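Local structure of dehydratase, IlvD/Edd family (Caulobacter crescentus, 5OYN) at residues Q290-A295 / L576-V581; P464-S470 / Y569-Q575. The protein catalyses the magnesium- and [2Fe-2S]-dependent dehydration of D-xylonate to 2-dehydro-3-deoxy-D-arabinonate in D-xylose degradation, and dehydrates D-gluconate with similar efficiency. Residues are numbered along the deposited sequence.

Contact 1 (Q290-A295 / L576-V581); sequences QPHIVA and LDTGGV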
loop_
_atom_site.group_PDB
_atom_site.type_symbol
_atom_site.label_atom_id
_atom_site.label_comp_id
_atom_site.label_asym_id
_atom_site.label_seq_id
_atom_site.Cartn_x
_atom_site.Cartn_y
_atom_site.Cartn_z
ATOM N N GLN A 290 28.512 -15.133 -17.832
ATOM C CA GLN A 290 29.893 -14.804 -18.171
ATOM C C GLN A 290 30.071 -13.311 -18.419
ATOM O O GLN A 290 30.874 -12.680 -17.710
ATOM C CB GLN A 290 30.372 -15.658 -19.348
ATOM C CG GLN A 290 31.735 -15.251 -19.892
ATOM C CD GLN A 290 31.667 -14.166 -20.951
ATOM O OE1 GLN A 290 31.030 -14.335 -21.985
ATOM N NE2 GLN A 290 32.331 -13.046 -20.697
ATOM N N PRO A 291 29.368 -12.681 -19.373
ATOM C CA PRO A 291 29.508 -11.220 -19.488
ATOM C C PRO A 291 29.258 -10.506 -18.176
ATOM O O PRO A 291 29.940 -9.518 -17.886
ATOM C CB PRO A 291 28.467 -10.840 -20.548
ATOM C CG PRO A 291 28.229 -12.063 -21.306
ATOM C CD PRO A 291 28.405 -13.211 -20.355
ATOM N N HIS A 292 28.335 -11.007 -17.344
ATOM C CA HIS A 292 27.984 -10.305 -16.112
ATOM C C HIS A 292 29.047 -10.464 -15.046
ATOM O O HIS A 292 29.340 -9.510 -14.321
ATOM C CB HIS A 292 26.649 -10.803 -15.558
ATOM C CG HIS A 292 25.485 -10.487 -16.431
ATOM N ND1 HIS A 292 25.336 -9.265 -17.052
ATOM C CD2 HIS A 292 24.415 -11.230 -16.794
ATOM C CE1 HIS A 292 24.221 -9.270 -17.761
ATOM N NE2 HIS A 292 23.644 -10.451 -17.624
ATOM N N ILE A 293 29.603 -11.665 -14.896
ATOM C CA ILE A 293 30.632 -11.834 -13.875
ATOM C C ILE A 293 31.866 -11.011 -14.225
ATOM O O ILE A 293 32.497 -10.413 -13.345
ATOM C CB ILE A 293 30.960 -13.321 -13.676
ATOM C CG1 ILE A 293 29.797 -14.004 -12.950
ATOM C CG2 ILE A 293 32.230 -13.471 -12.874
ATOM C CD1 ILE A 293 29.958 -15.488 -12.778
ATOM N N VAL A 294 32.200 -10.917 -15.515
ATOM C CA VAL A 294 33.347 -10.107 -15.914
ATOM C C VAL A 294 33.065 -8.638 -15.652
ATOM O O VAL A 294 33.866 -7.942 -15.015
ATOM C CB VAL A 294 33.718 -10.360 -17.391
ATOM C CG1 VAL A 294 34.623 -9.254 -17.906
ATOM C CG2 VAL A 294 34.412 -11.705 -17.551
ATOM N N ALA A 295 31.913 -8.154 -16.130
ATOM C CA ALA A 295 31.483 -6.775 -15.888
ATOM C C ALA A 295 31.603 -6.387 -14.416
ATOM O O ALA A 295 32.123 -5.319 -14.083
ATOM C CB ALA A 295 30.040 -6.587 -16.369
ATOM N N LEU A 576 31.381 -8.463 -25.170
ATOM C CA LEU A 576 31.078 -9.375 -24.068
ATOM C C LEU A 576 32.300 -10.139 -23.581
ATOM O O LEU A 576 32.260 -10.706 -22.480
ATOM C CB LEU A 576 29.965 -10.353 -24.470
ATOM C CG LEU A 576 28.737 -9.687 -25.107
ATOM C CD1 LEU A 576 27.834 -10.709 -25.777
ATOM C CD2 LEU A 576 27.952 -8.820 -24.067
ATOM N N ASP A 577 33.376 -10.169 -24.373
ATOM C CA ASP A 577 34.669 -10.628 -23.878
ATOM C C ASP A 577 34.982 -9.986 -22.526
ATOM O O ASP A 577 35.346 -10.674 -21.568
ATOM C CB ASP A 577 35.772 -10.334 -24.928
ATOM C CG ASP A 577 36.120 -8.815 -25.067
ATOM O OD1 ASP A 577 35.838 -8.212 -26.134
ATOM O OD2 ASP A 577 36.706 -8.223 -24.124
ATOM N N THR A 578 34.824 -8.663 -22.435
ATOM C CA THR A 578 35.064 -7.904 -21.213
ATOM C C THR A 578 33.767 -7.347 -20.632
ATOM O O THR A 578 33.767 -6.281 -20.010
ATOM C CB THR A 578 36.062 -6.766 -21.450
ATOM O OG1 THR A 578 35.857 -6.195 -22.755
ATOM C CG2 THR A 578 37.520 -7.265 -21.293
ATOM N N GLY A 579 32.656 -8.049 -20.861
ATOM C CA GLY A 579 31.434 -7.819 -20.117
ATOM C C GLY A 579 30.521 -6.734 -20.636
ATOM O O GLY A 579 29.723 -6.202 -19.856
ATOM N N GLY A 580 30.604 -6.395 -21.925
ATOM C CA GLY A 580 29.802 -5.336 -22.513
ATOM C C GLY A 580 29.585 -4.152 -21.592
ATOM O O GLY A 580 28.444 -3.720 -21.369
ATOM N N VAL A 581 30.683 -3.652 -21.019
ATOM C CA VAL A 581 30.634 -2.571 -20.052
ATOM C C VAL A 581 30.819 -1.245 -20.774
ATOM O O VAL A 581 31.336 -1.184 -21.896
ATOM C CB VAL A 581 31.703 -2.742 -18.954
ATOM C CG1 VAL A 581 31.665 -4.145 -18.381
ATOM C CG2 VAL A 581 33.080 -2.425 -19.509
#
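Val294 lays its CG1 methyl over the backbone of the turn at 578-579, 3.4 Å from Thr578 C and 3.7 Å from Gly579 N. This is a helix-on-loop packing: helix 289-299, which also carries His292, a hydrogen-bond partner of the carboxylated lysine at position 139, meets the link between helices 564-572 and 583-586. The backbones come closest at Gly579, whose CA lies 4.0 Å from Pro291 CA and 3.2 Å from Pro291 O. A CB modelled on Gly579 would fall 2.6 Å from Ala295 N and 2.9 Å from Pro291 O, a clash with the helix; the phi of Gly579, 86°, also suits glycine. On one flank Pro291 CG touches Leu576 CB at 4.0 Å; on another, Ala295 CB meets Val581 CG1 at 3.6 Å. The one direct hydrogen bond between the segments runs from Gln290 NE2 to Leu576 O, 2.9 Å and nearly straight at 173°, while Gln290 OE1 is held by Asn509. The bare CA of Gly579 thus permits the close backbone approach, apolar side chains pack around it, and a single amide adds a directional tie.

Contact 2 (P464-S470 / Y569-Q575); sequences PIGWPGS and YRAHASQ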
loop_
_atom_site.group_PDB
_atom_site.type_symbol
_atom_site.label_atom_id
_atom_site.label_comp_id
_atom_site.label_asym_id
_atom_site.label_seq_id
_atom_site.Cartn_x
_atom_site.Cartn_y
_atom_site.Cartn_z
ATOM N N PRO A 464 26.854 -6.564 -28.929
ATOM C CA PRO A 464 26.602 -5.261 -28.290
ATOM C C PRO A 464 26.472 -4.105 -29.261
ATOM O O PRO A 464 25.717 -3.159 -28.992
ATOM C CB PRO A 464 27.819 -5.083 -27.373
ATOM C CG PRO A 464 28.279 -6.484 -27.072
ATOM C CD PRO A 464 27.884 -7.354 -28.232
ATOM N N ILE A 465 27.182 -4.147 -30.385
ATOM C CA ILE A 465 27.151 -3.045 -31.339
ATOM C C ILE A 465 26.137 -3.306 -32.440
ATOM O O ILE A 465 25.399 -2.401 -32.846
ATOM C CB ILE A 465 28.566 -2.814 -31.917
ATOM C CG1 ILE A 465 29.590 -2.609 -30.794
ATOM C CG2 ILE A 465 28.579 -1.636 -32.874
ATOM C CD1 ILE A 465 29.409 -1.316 -30.024
ATOM N N GLY A 466 26.073 -4.546 -32.919
ATOM C CA GLY A 466 25.258 -4.833 -34.087
ATOM C C GLY A 466 23.768 -4.663 -33.846
ATOM O O GLY A 466 23.044 -4.169 -34.719
ATOM N N TRP A 467 23.287 -5.054 -32.654
ATOM C CA TRP A 467 21.849 -5.200 -32.445
ATOM C C TRP A 467 21.102 -3.874 -32.275
ATOM O O TRP A 467 20.089 -3.658 -32.962
ATOM C CB TRP A 467 21.595 -6.120 -31.253
ATOM C CG TRP A 467 20.202 -6.678 -31.235
ATOM C CD1 TRP A 467 19.173 -6.284 -30.433
ATOM C CD2 TRP A 467 19.681 -7.720 -32.069
ATOM N NE1 TRP A 467 18.048 -7.015 -30.712
ATOM C CE2 TRP A 467 18.333 -7.905 -31.712
ATOM C CE3 TRP A 467 20.224 -8.512 -33.082
ATOM C CZ2 TRP A 467 17.519 -8.856 -32.328
ATOM C CZ3 TRP A 467 19.413 -9.459 -33.692
ATOM C CH2 TRP A 467 18.075 -9.620 -33.314
ATOM N N PRO A 468 21.530 -2.956 -31.378
ATOM C CA PRO A 468 22.620 -2.911 -30.393
ATOM C C PRO A 468 22.224 -3.515 -29.065
ATOM O O PRO A 468 21.048 -3.800 -28.876
ATOM C CB PRO A 468 22.885 -1.424 -30.232
ATOM C CG PRO A 468 21.564 -0.782 -30.490
ATOM C CD PRO A 468 20.796 -1.679 -31.429
ATOM N N GLY A 469 23.187 -3.681 -28.155
ATOM C CA GLY A 469 23.006 -4.508 -26.972
ATOM C C GLY A 469 22.864 -5.941 -27.423
ATOM O O GLY A 469 22.040 -6.216 -28.291
ATOM N N SER A 470 23.660 -6.864 -26.905
ATOM C CA SER A 470 23.603 -8.221 -27.436
ATOM C C SER A 470 22.211 -8.810 -27.223
ATOM O O SER A 470 21.488 -8.421 -26.301
ATOM C CB SER A 470 24.668 -9.080 -26.767
ATOM O OG SER A 470 24.826 -8.687 -25.409
ATOM N N TYR A 569 25.264 3.993 -26.060
ATOM C CA TYR A 569 25.668 2.606 -25.841
ATOM C C TYR A 569 26.621 2.137 -26.933
ATOM O O TYR A 569 27.698 1.597 -26.649
ATOM C CB TYR A 569 24.445 1.695 -25.776
ATOM C CG TYR A 569 24.773 0.253 -25.433
ATOM C CD1 TYR A 569 24.836 -0.167 -24.109
ATOM C CD2 TYR A 569 25.011 -0.690 -26.432
ATOM C CE1 TYR A 569 25.133 -1.489 -23.784
ATOM C CE2 TYR A 569 25.321 -2.015 -26.118
ATOM C CZ TYR A 569 25.380 -2.410 -24.790
ATOM O OH TYR A 569 25.674 -3.725 -24.457
ATOM N N ARG A 570 26.241 2.346 -28.195
ATOM C CA ARG A 570 27.108 1.945 -29.294
ATOM C C ARG A 570 28.461 2.642 -29.220
ATOM O O ARG A 570 29.475 2.084 -29.661
ATOM C CB ARG A 570 26.410 2.225 -30.623
ATOM C CG ARG A 570 25.705 1.005 -31.179
ATOM C CD ARG A 570 24.893 1.334 -32.403
ATOM N NE ARG A 570 24.542 0.125 -33.142
ATOM C CZ ARG A 570 23.699 0.100 -34.173
ATOM N NH1 ARG A 570 23.120 1.226 -34.588
ATOM N NH2 ARG A 570 23.435 -1.051 -34.782
ATOM N N ALA A 571 28.511 3.838 -28.623
ATOM C CA ALA A 571 29.772 4.565 -28.540
ATOM C C ALA A 571 30.719 3.974 -27.498
ATOM O O ALA A 571 31.908 3.796 -27.780
ATOM C CB ALA A 571 29.505 6.041 -28.246
ATOM N N HIS A 572 30.228 3.653 -26.297
ATOM C CA HIS A 572 31.106 3.303 -25.184
ATOM C C HIS A 572 31.054 1.835 -24.753
ATOM O O HIS A 572 31.835 1.435 -23.881
ATOM C CB HIS A 572 30.792 4.190 -23.976
ATOM C CG HIS A 572 30.869 5.656 -24.262
ATOM N ND1 HIS A 572 31.972 6.421 -23.945
ATOM C CD2 HIS A 572 29.970 6.506 -24.817
ATOM C CE1 HIS A 572 31.752 7.677 -24.295
ATOM N NE2 HIS A 572 30.544 7.756 -24.826
ATOM N N ALA A 573 30.172 1.021 -25.323
ATOM C CA ALA A 573 30.055 -0.368 -24.890
ATOM C C ALA A 573 31.206 -1.220 -25.425
ATOM O O ALA A 573 31.530 -1.175 -26.617
ATOM C CB ALA A 573 28.718 -0.964 -25.334
ATOM N N SER A 574 31.806 -2.008 -24.533
ATOM C CA SER A 574 32.815 -3.000 -24.871
ATOM C C SER A 574 32.164 -4.233 -25.491
ATOM O O SER A 574 30.954 -4.290 -25.704
ATOM C CB SER A 574 33.602 -3.386 -23.624
ATOM O OG SER A 574 33.053 -4.537 -23.008
ATOM N N GLN A 575 32.964 -5.246 -25.772
ATOM C CA GLN A 575 32.403 -6.518 -26.192
ATOM C C GLN A 575 32.203 -7.419 -24.981
ATOM O O GLN A 575 32.770 -7.188 -23.905
ATOM C CB GLN A 575 33.301 -7.206 -27.227
ATOM C CG GLN A 575 33.510 -6.409 -28.489
ATOM C CD GLN A 575 32.371 -6.598 -29.473
ATOM O OE1 GLN A 575 32.210 -7.677 -30.060
ATOM N NE2 GLN A 575 31.556 -5.551 -29.648
#
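Pro464 begins a pi-turn, closed by Gly469 N to Pro464 O (2.7 Å), in the loop after strand 455-460 that packs against the C-terminal end of helix 564-572 and the chain leaving it. Pro464 CB lies 3.6 Å from Ser574 O, while Tyr569 CE2 approaches Pro464 O to 3.1 Å at the ring edge. Ile465 O accepts the shortest and straightest hydrogen bond between the segments, from Arg570 NE (2.7 Å, 160°), and Ile465 CG1 reaches to 3.7 Å from Gln575 NE2, an amide that bonds to Glu513; the same carboxylate receives the backbone N of Ile465 and Gly466, so Glu513 ties both segments together. Gly466 O takes a weak bond from Arg570 NH2 (3.1 Å, 127°), an NH2 that also bonds Pro559 O. Trp467 instead forms a cation-pi contact with Arg597 of the second subunit. Pro468 follows a cis peptide and sets its CG over one face of the Arg570 guanidinium, whereas Gly469 N comes 3.4 Å from Tyr569 CE2.

In the fold
Residues 569-581 run continuously through both contacts, so Gln575 of contact 2 is followed directly by Leu576 of contact 1, and the two centres lie 12 Å apart. The chain also folds back on itself: Val581 O is 2.8 Å from Ser574 N and Gly580 N is 3.0 Å from Gln575 O, both probable hydrogen bonds. Leu576 CD2 packs 3.4 Å from Ser470 OG, bringing the loop 464-470 to contact 1. Both contacts lie near, but not at, the magnesium site: the ion is about 11 Å from the Pro291 side chain and about 10 Å from that of Ser470. The direct connection is through His292 of 290-295, whose NE2 hydrogen-bonds the carboxylated lysine at position 139, a residue of the magnesium site.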